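Local coordinates for protein ALDH21) (Physcomitrella patens subsp. patens, PDB 5MZ5) that oxidises succinic semialdehyde with NADP(+) as the cofactor, as a member of the aldehyde dehydrogenase family, at residues A[318-324]-A[414-420]; A[308-313]-A[340-344]; A[286-291]-A[438-444]. Residue numbers count along the deposited sequence, not the author numbering.

Contact 1: A[318-324]-A[414-420]; sequences QSCIHMQ and EIFGPVV
Residues 318-324 run from the loop bearing Cys320, which lines the substrate and cofactor sites, into a strand, while 414-420 pass through a loop into the parallel strand beside it; there Phe416 has positive phi (53/47) and Pro418 centres an inverse gamma turn, Val419 N to Gly417 O 2.8 Å. CA atoms pair as Gln318-Phe416 and Gln324-Val420, 4.6 and 4.8 Å apart. Gln318 lays its CA over the Phe416 ring, 3.9 Å from the centroid, in a CH-pi contact; its OE1 accepts from Ile363 N. A type I turn spans Ser319 to His322, closed by His322 N to Ser319 O (3.2 Å), and Ser319 OG accepts from Ile321 N (3.2 Å) in an ST turn while also bonding Tyr314. A water links Ser319 O and Glu414 OE2, 2.7 Å from each; OE2 also accepts from Gly288 N. Cys320, in the m rotamer, sets SG 4.0 Å from Phe416 CE1, a sulfur-aromatic contact at the ring edge. In ligand-bound structures of this protein Cys320 and Glu414 contact NADP(+), and Ser319 and Cys320 succinate; this chain holds neither. His322 (chi1 156°) turns toward the other segment, with CE1 3.1 Å from both Gly417 O and Val419 O. Met323 CE touches Val420 CG1 at 4.0 Å. The extended Gln324 accepts Ile415 N at OE1 (3.0 Å), and its NE2 bonds Glu413 O. A second water joins His322 ND1 (2.8 Å) to Gln324 OE1 (2.7 Å). Strands 323-329 and 419-425 thus start side by side, with helix 301-313 packed on Met323 and Val420, and helix 365-380 on Ile415 and Val419.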
loop_
_atom_site.group_PDB
_atom_site.type_symbol
_atom_site.label_atom_id
_atom_site.label_comp_id
_atom_site.label_asym_id
_atom_site.label_seq_id
_atom_site.Cartn_x
_atom_site.Cartn_y
_atom_site.Cartn_z
ATOM N N GLN A 318 8.224 -29.648 20.724
ATOM C CA GLN A 318 6.959 -29.990 20.039
ATOM C C GLN A 318 6.387 -28.724 19.381
ATOM O O GLN A 318 5.311 -28.217 19.731
ATOM C CB GLN A 318 5.957 -30.659 21.000
ATOM C CG GLN A 318 6.442 -32.016 21.544
ATOM C CD GLN A 318 5.390 -32.734 22.367
ATOM O OE1 GLN A 318 5.002 -33.885 22.088
ATOM N NE2 GLN A 318 4.919 -32.081 23.415
ATOM N N SER A 319 7.170 -28.195 18.438
ATOM C CA SER A 319 6.887 -26.977 17.708
ATOM C C SER A 319 7.443 -27.126 16.310
ATOM O O SER A 319 8.514 -27.699 16.122
ATOM C CB SER A 319 7.536 -25.784 18.407
ATOM O OG SER A 319 7.483 -24.614 17.611
ATOM N N CYS A 320 6.710 -26.598 15.332
ATOM C CA CYS A 320 7.078 -26.623 13.922
ATOM C C CYS A 320 8.288 -25.722 13.642
ATOM O O CYS A 320 8.923 -25.892 12.610
ATOM C CB CYS A 320 5.876 -26.261 13.049
ATOM S SG CYS A 320 4.444 -27.364 13.254
ATOM N N ILE A 321 8.638 -24.802 14.595
ATOM C CA ILE A 321 9.808 -23.912 14.495
ATOM C C ILE A 321 10.845 -24.192 15.614
ATOM O O ILE A 321 11.713 -23.362 15.870
ATOM C CB ILE A 321 9.456 -22.406 14.366
ATOM C CG1 ILE A 321 8.578 -21.903 15.555
ATOM C CG2 ILE A 321 8.832 -22.136 12.994
ATOM C CD1 ILE A 321 8.189 -20.357 15.527
ATOM N N HIS A 322 10.780 -25.387 16.234
ATOM C CA HIS A 322 11.758 -25.846 17.219
ATOM C C HIS A 322 13.160 -25.802 16.576
ATOM O O HIS A 322 13.296 -26.152 15.407
ATOM C CB HIS A 322 11.400 -27.286 17.638
ATOM C CG HIS A 322 12.549 -28.096 18.179
ATOM N ND1 HIS A 322 12.866 -29.335 17.652
ATOM C CD2 HIS A 322 13.381 -27.838 19.217
ATOM C CE1 HIS A 322 13.911 -29.758 18.341
ATOM N NE2 HIS A 322 14.255 -28.891 19.293
ATOM N N MET A 323 14.184 -25.309 17.301
ATOM C CA MET A 323 15.552 -25.274 16.755
ATOM C C MET A 323 16.144 -26.687 16.874
ATOM O O MET A 323 16.564 -27.118 17.955
ATOM C CB MET A 323 16.415 -24.216 17.452
ATOM C CG MET A 323 17.843 -24.107 16.919
ATOM S SD MET A 323 18.879 -23.183 18.092
ATOM C CE MET A 323 19.170 -24.468 19.334
ATOM N N GLN A 324 16.118 -27.423 15.760
ATOM C CA GLN A 324 16.590 -28.806 15.713
ATOM C C GLN A 324 18.091 -28.905 15.436
ATOM O O GLN A 324 18.727 -29.835 15.916
ATOM C CB GLN A 324 15.792 -29.599 14.671
ATOM C CG GLN A 324 15.966 -31.114 14.793
ATOM C CD GLN A 324 15.070 -31.848 13.828
ATOM O OE1 GLN A 324 13.864 -31.584 13.734
ATOM N NE2 GLN A 324 15.639 -32.770 13.072
ATOM N N GLU A 414 11.853 -34.144 10.891
ATOM C CA GLU A 414 11.403 -33.336 12.012
ATOM C C GLU A 414 11.315 -34.271 13.218
ATOM O O GLU A 414 10.578 -35.259 13.182
ATOM C CB GLU A 414 10.019 -32.732 11.700
ATOM C CG GLU A 414 9.437 -31.898 12.841
ATOM C CD GLU A 414 8.173 -31.154 12.465
ATOM O OE1 GLU A 414 7.248 -31.806 11.939
ATOM O OE2 GLU A 414 8.096 -29.926 12.699
ATOM N N ILE A 415 12.102 -33.996 14.259
ATOM C CA ILE A 415 12.101 -34.834 15.452
ATOM C C ILE A 415 10.878 -34.485 16.362
ATOM O O ILE A 415 10.293 -35.387 16.953
ATOM C CB ILE A 415 13.485 -34.814 16.167
ATOM C CG1 ILE A 415 13.638 -35.992 17.145
ATOM C CG2 ILE A 415 13.784 -33.476 16.846
ATOM C CD1 ILE A 415 15.136 -36.585 17.244
ATOM N N PHE A 416 10.476 -33.188 16.430
ATOM C CA PHE A 416 9.343 -32.721 17.253
ATOM C C PHE A 416 9.498 -33.200 18.737
ATOM O O PHE A 416 8.571 -33.752 19.341
ATOM C CB PHE A 416 8.004 -33.171 16.608
ATOM C CG PHE A 416 6.909 -32.140 16.584
ATOM C CD1 PHE A 416 6.988 -31.035 15.736
ATOM C CD2 PHE A 416 5.765 -32.296 17.369
ATOM C CE1 PHE A 416 5.949 -30.098 15.681
ATOM C CE2 PHE A 416 4.728 -31.346 17.322
ATOM C CZ PHE A 416 4.831 -30.258 16.480
ATOM N N GLY A 417 10.703 -33.009 19.275
ATOM C CA GLY A 417 11.086 -33.423 20.621
ATOM C C GLY A 417 12.218 -32.579 21.165
ATOM O O GLY A 417 12.778 -31.758 20.423
ATOM N N PRO A 418 12.593 -32.738 22.458
ATOM C CA PRO A 418 13.634 -31.851 23.014
ATOM C C PRO A 418 15.040 -32.332 22.656
ATOM O O PRO A 418 15.811 -32.748 23.524
ATOM C CB PRO A 418 13.324 -31.851 24.520
ATOM C CG PRO A 418 12.728 -33.214 24.772
ATOM C CD PRO A 418 12.049 -33.653 23.491
ATOM N N VAL A 419 15.350 -32.303 21.351
ATOM C CA VAL A 419 16.601 -32.789 20.777
ATOM C C VAL A 419 17.217 -31.739 19.886
ATOM O O VAL A 419 16.544 -31.239 18.980
ATOM C CB VAL A 419 16.451 -34.153 20.025
ATOM C CG1 VAL A 419 17.822 -34.728 19.641
ATOM C CG2 VAL A 419 15.673 -35.168 20.848
ATOM N N VAL A 420 18.507 -31.434 20.129
ATOM C CA VAL A 420 19.292 -30.474 19.352
ATOM C C VAL A 420 20.517 -31.154 18.750
ATOM O O VAL A 420 21.283 -31.804 19.461
ATOM C CB VAL A 420 19.680 -29.207 20.167
ATOM C CG1 VAL A 420 20.564 -28.261 19.348
ATOM C CG2 VAL A 420 18.440 -28.474 20.668
HETATM O O HOH W 1 10.009 -28.863 14.258
HETATM O O HOH W 2 11.925 -30.424 15.249
#

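Contact 2: A[308-313]-A[340-344]; sequences LINGGF and FVAAV
Helix 301-313 is the crossover of a beta-alpha-beta unit between parallel neighbours 290-294 and 323-329, in the alpha/beta catalytic domain of the aldehyde dehydrogenase fold; it packs here on helix 333-345, which follows strand 323-329. The axes of their short segments approach to 10.7 Å and cross at -62°; the nearest CA atoms, those of Ile309 and Val344, are 6.9 Å apart. The gap is filled chiefly by Ile309, Phe313 and Phe340. Ile309 (chi1 and chi2 both m) leaves its helix sideways but swings its end across, so that CD1 lies 3.7 Å from Phe340 CE1, 3.7 Å from Ala343 CB and 3.6 Å from Val344 CG1. Phe340, with chi1 t and chi2 69°, reaches back between the helices and brings CE1 to 3.8 Å from Leu308 CB. Leu308 (m, t) and Phe340 both rest on Leu326 of strand 323-329, while Phe340, Val344 and Phe313 share Val400 of strand 395-402, so the sheet underlies the interface. Phe313 (chi1 m, chi2 -77°), at the C-terminal end of 308-313, has its ring plane inclined 34° to that of Phe340, centroids 5.9 Å apart; its CE2 lies 3.6 Å from Phe340 CZ and 3.7 Å from Val344 CG1.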
loop_
_atom_site.group_PDB
_atom_site.type_symbol
_atom_site.label_atom_id
_atom_site.label_comp_id
_atom_site.label_asym_id
_atom_site.label_seq_id
_atom_site.Cartn_x
_atom_site.Cartn_y
_atom_site.Cartn_z
ATOM N N LEU A 308 19.173 -19.717 22.571
ATOM C CA LEU A 308 19.419 -21.031 21.963
ATOM C C LEU A 308 18.693 -22.127 22.752
ATOM O O LEU A 308 18.178 -23.078 22.154
ATOM C CB LEU A 308 20.910 -21.327 21.882
ATOM C CG LEU A 308 21.740 -20.479 20.932
ATOM C CD1 LEU A 308 23.203 -20.885 21.014
ATOM C CD2 LEU A 308 21.217 -20.551 19.497
ATOM N N ILE A 309 18.620 -21.970 24.091
ATOM C CA ILE A 309 17.892 -22.884 24.992
ATOM C C ILE A 309 16.388 -22.792 24.671
ATOM O O ILE A 309 15.739 -23.826 24.493
ATOM C CB ILE A 309 18.211 -22.589 26.494
ATOM C CG1 ILE A 309 19.650 -23.026 26.866
ATOM C CG2 ILE A 309 17.145 -23.179 27.468
ATOM C CD1 ILE A 309 19.939 -24.623 26.868
ATOM N N ASN A 310 15.853 -21.548 24.538
ATOM C CA ASN A 310 14.451 -21.331 24.183
ATOM C C ASN A 310 14.144 -22.003 22.833
ATOM O O ASN A 310 13.178 -22.756 22.728
ATOM C CB ASN A 310 14.094 -19.835 24.175
ATOM C CG ASN A 310 12.663 -19.572 23.725
ATOM O OD1 ASN A 310 11.695 -19.804 24.453
ATOM N ND2 ASN A 310 12.493 -19.188 22.473
ATOM N N GLY A 311 15.002 -21.782 21.847
ATOM C CA GLY A 311 14.838 -22.382 20.530
ATOM C C GLY A 311 14.798 -23.896 20.532
ATOM O O GLY A 311 13.879 -24.508 19.977
ATOM N N GLY A 312 15.800 -24.487 21.150
ATOM C CA GLY A 312 15.947 -25.933 21.203
ATOM C C GLY A 312 15.020 -26.715 22.110
ATOM O O GLY A 312 14.824 -27.909 21.875
ATOM N N PHE A 313 14.470 -26.090 23.167
ATOM C CA PHE A 313 13.701 -26.831 24.171
ATOM C C PHE A 313 12.368 -26.227 24.652
ATOM O O PHE A 313 11.708 -26.872 25.479
ATOM C CB PHE A 313 14.599 -27.101 25.392
ATOM C CG PHE A 313 15.891 -27.787 25.012
ATOM C CD1 PHE A 313 15.915 -29.149 24.720
ATOM C CD2 PHE A 313 17.064 -27.055 24.859
ATOM C CE1 PHE A 313 17.091 -29.769 24.307
ATOM C CE2 PHE A 313 18.236 -27.673 24.425
ATOM C CZ PHE A 313 18.254 -29.033 24.192
ATOM N N PHE A 340 26.020 -24.131 26.519
ATOM C CA PHE A 340 24.753 -24.698 26.065
ATOM C C PHE A 340 24.422 -25.992 26.804
ATOM O O PHE A 340 23.331 -26.078 27.373
ATOM C CB PHE A 340 24.728 -24.877 24.529
ATOM C CG PHE A 340 23.420 -25.323 23.922
ATOM C CD1 PHE A 340 22.312 -24.473 23.900
ATOM C CD2 PHE A 340 23.312 -26.564 23.300
ATOM C CE1 PHE A 340 21.110 -24.881 23.318
ATOM C CE2 PHE A 340 22.114 -26.957 22.694
ATOM C CZ PHE A 340 21.020 -26.119 22.716
ATOM N N VAL A 341 25.362 -26.969 26.843
ATOM C CA VAL A 341 25.174 -28.254 27.549
ATOM C C VAL A 341 24.941 -28.019 29.057
ATOM O O VAL A 341 24.042 -28.635 29.630
ATOM C CB VAL A 341 26.301 -29.287 27.249
ATOM C CG1 VAL A 341 26.257 -30.476 28.206
ATOM C CG2 VAL A 341 26.237 -29.772 25.802
ATOM N N ALA A 342 25.713 -27.113 29.686
ATOM C CA ALA A 342 25.533 -26.773 31.103
ATOM C C ALA A 342 24.120 -26.201 31.359
ATOM O O ALA A 342 23.468 -26.582 32.334
ATOM C CB ALA A 342 26.601 -25.780 31.565
ATOM N N ALA A 343 23.628 -25.340 30.453
ATOM C CA ALA A 343 22.288 -24.769 30.568
ATOM C C ALA A 343 21.168 -25.801 30.346
ATOM O O ALA A 343 20.177 -25.747 31.072
ATOM C CB ALA A 343 22.130 -23.562 29.655
ATOM N N VAL A 344 21.343 -26.786 29.424
ATOM C CA VAL A 344 20.298 -27.813 29.218
ATOM C C VAL A 344 20.204 -28.724 30.447
ATOM O O VAL A 344 19.100 -29.173 30.771
ATOM C CB VAL A 344 20.269 -28.628 27.868
ATOM C CG1 VAL A 344 21.080 -27.994 26.746
ATOM C CG2 VAL A 344 20.613 -30.099 28.045
#

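Contact 3: A[286-291]-A[438-444]; sequences LGGNAP and THYGLQS
A single water bridges the two backbones where direct strand pairing has not yet begun: it accepts from Asn289 N (3.1 Å) and from Leu442 N (2.9 Å). Residues 286-291, extended over Leu286 to Gly288, lead into strand 290-294 and residues 438-444 into its parallel neighbour, strand 443-447, with CA atoms of Gly288 and Tyr440 5.2 Å apart and those of Pro291 and Ser444 5.3 Å. The Tyr440 ring (chi1 m, chi2 -86°) has Gly288 C over one face, CD1 3.7 Å from Gly288 CA and CD2 3.4 Å from Asn289 CB; its hydroxyl bonds Glu414 N. Thr438 OG1 accepts from Tyr440 N (3.3 Å) in an ST turn and lies 3.8 Å from Asn289 CB. Leu442, chi1 t, places CD2 3.4 Å from Leu286 O. Pro291 CD packs 3.5 Å from Gln443 O and 3.3 Å from Ser444 OG, and Ser444 CA approaches Pro291 O at 3.5 Å in a CA-H...O contact. Leu286 contacts NADP(+) in ligand-bound structures of this protein; this chain holds none. The lead-in residues thus meet through water and van der Waals contact beside the cofactor site, and regular pairing follows with the Pro291 to Gly445 backbone hydrogen bond.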
loop_
_atom_site.group_PDB
_atom_site.type_symbol
_atom_site.label_atom_id
_atom_site.label_comp_id
_atom_site.label_asym_id
_atom_site.label_seq_id
_atom_site.Cartn_x
_atom_site.Cartn_y
_atom_site.Cartn_z
ATOM N N LEU A 286 2.749 -26.743 7.854
ATOM C CA LEU A 286 3.276 -28.068 8.206
ATOM C C LEU A 286 4.553 -27.941 9.016
ATOM O O LEU A 286 4.859 -26.839 9.482
ATOM C CB LEU A 286 3.412 -28.970 6.951
ATOM C CG LEU A 286 2.229 -28.879 5.953
ATOM C CD1 LEU A 286 2.558 -29.527 4.659
ATOM C CD2 LEU A 286 0.910 -29.423 6.550
ATOM N N GLY A 287 5.255 -29.044 9.215
ATOM C CA GLY A 287 6.455 -29.073 10.047
ATOM C C GLY A 287 7.698 -28.372 9.539
ATOM O O GLY A 287 7.690 -27.726 8.488
ATOM N N GLY A 288 8.773 -28.505 10.303
ATOM C CA GLY A 288 10.058 -27.936 9.949
ATOM C C GLY A 288 11.229 -28.676 10.541
ATOM O O GLY A 288 11.061 -29.639 11.286
ATOM N N ASN A 289 12.421 -28.250 10.173
ATOM C CA ASN A 289 13.683 -28.803 10.700
ATOM C C ASN A 289 14.603 -27.583 10.739
ATOM O O ASN A 289 15.549 -27.454 9.951
ATOM C CB ASN A 289 14.211 -29.937 9.806
ATOM C CG ASN A 289 15.496 -30.595 10.243
ATOM O OD1 ASN A 289 16.246 -30.103 11.106
ATOM N ND2 ASN A 289 15.782 -31.730 9.638
ATOM N N ALA A 290 14.243 -26.650 11.642
ATOM C CA ALA A 290 14.862 -25.346 11.781
ATOM C C ALA A 290 16.315 -25.336 12.263
ATOM O O ALA A 290 16.641 -25.815 13.356
ATOM C CB ALA A 290 14.018 -24.453 12.670
ATOM N N PRO A 291 17.187 -24.703 11.448
ATOM C CA PRO A 291 18.589 -24.549 11.848
ATOM C C PRO A 291 18.868 -23.153 12.461
ATOM O O PRO A 291 18.110 -22.204 12.269
ATOM C CB PRO A 291 19.322 -24.713 10.522
ATOM C CG PRO A 291 18.359 -24.130 9.502
ATOM C CD PRO A 291 16.962 -24.169 10.092
ATOM N N THR A 438 18.007 -29.472 3.648
ATOM C CA THR A 438 16.815 -30.048 4.266
ATOM C C THR A 438 15.655 -29.980 3.275
ATOM O O THR A 438 15.679 -29.153 2.364
ATOM C CB THR A 438 16.485 -29.292 5.599
ATOM O OG1 THR A 438 15.313 -29.852 6.189
ATOM C CG2 THR A 438 16.277 -27.778 5.402
ATOM N N HIS A 439 14.635 -30.817 3.477
ATOM C CA HIS A 439 13.432 -30.837 2.651
ATOM C C HIS A 439 12.329 -29.962 3.261
ATOM O O HIS A 439 11.266 -29.786 2.666
ATOM C CB HIS A 439 12.972 -32.269 2.319
ATOM C CG HIS A 439 12.653 -33.145 3.500
ATOM N ND1 HIS A 439 11.338 -33.314 3.951
ATOM C CD2 HIS A 439 13.462 -33.967 4.209
ATOM C CE1 HIS A 439 11.399 -34.215 4.922
ATOM N NE2 HIS A 439 12.657 -34.629 5.126
ATOM N N TYR A 440 12.626 -29.334 4.409
ATOM C CA TYR A 440 11.739 -28.375 5.081
ATOM C C TYR A 440 12.237 -26.952 4.763
ATOM O O TYR A 440 13.307 -26.796 4.172
ATOM C CB TYR A 440 11.728 -28.630 6.591
ATOM C CG TYR A 440 11.310 -30.030 6.997
ATOM C CD1 TYR A 440 9.965 -30.363 7.153
ATOM C CD2 TYR A 440 12.260 -31.017 7.245
ATOM C CE1 TYR A 440 9.579 -31.648 7.555
ATOM C CE2 TYR A 440 11.888 -32.294 7.666
ATOM C CZ TYR A 440 10.544 -32.608 7.815
ATOM O OH TYR A 440 10.187 -33.883 8.207
ATOM N N GLY A 441 11.461 -25.932 5.128
ATOM C CA GLY A 441 11.837 -24.541 4.885
ATOM C C GLY A 441 10.944 -23.549 5.587
ATOM O O GLY A 441 10.432 -22.626 4.962
ATOM N N LEU A 442 10.762 -23.727 6.894
ATOM C CA LEU A 442 9.879 -22.883 7.685
ATOM C C LEU A 442 10.588 -21.636 8.195
ATOM O O LEU A 442 10.314 -20.534 7.707
ATOM C CB LEU A 442 9.236 -23.745 8.801
ATOM C CG LEU A 442 8.013 -23.258 9.596
ATOM C CD1 LEU A 442 7.115 -22.362 8.819
ATOM C CD2 LEU A 442 7.212 -24.427 10.101
ATOM N N GLN A 443 11.515 -21.799 9.142
ATOM C CA GLN A 443 12.279 -20.697 9.720
ATOM C C GLN A 443 13.717 -21.092 9.979
ATOM O O GLN A 443 14.033 -22.273 10.075
ATOM C CB GLN A 443 11.615 -20.125 10.996
ATOM C CG GLN A 443 10.313 -19.391 10.712
ATOM C CD GLN A 443 9.785 -18.461 11.772
ATOM O OE1 GLN A 443 8.839 -17.725 11.526
ATOM N NE2 GLN A 443 10.356 -18.460 12.969
ATOM N N SER A 444 14.590 -20.095 10.039
ATOM C CA SER A 444 16.024 -20.219 10.322
ATOM C C SER A 444 16.414 -19.079 11.255
ATOM O O SER A 444 15.746 -18.049 11.276
ATOM C CB SER A 444 16.827 -20.119 9.034
ATOM O OG SER A 444 16.827 -21.356 8.347
HETATM O O HOH W 3 12.167 -25.509 8.769
#

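The three contacts lie in the catalytic part of the chain and reach one mixed sheet or the helices against it. Contact 3 uses strands 290-294 and 443-447; contact 1 uses 323-329, next to 290-294, and 419-425. Their centres are 10 Å apart and they meet directly, Gln324 N lying 2.9 Å from Ala290 O. Contact 2, centred 12 Å from contact 1 and 19 Å from contact 3, joins helices 301-313 and 333-345, which precede and follow strand 323-329; Met323 N lies 2.8 Å from Gly311 O. In sequence, 286-291 comes first and 438-444 last, enclosing the others. The loops at these strand starts bring Leu286, Ser319, Cys320 and Glu414 together around the cofactor and substrate sites.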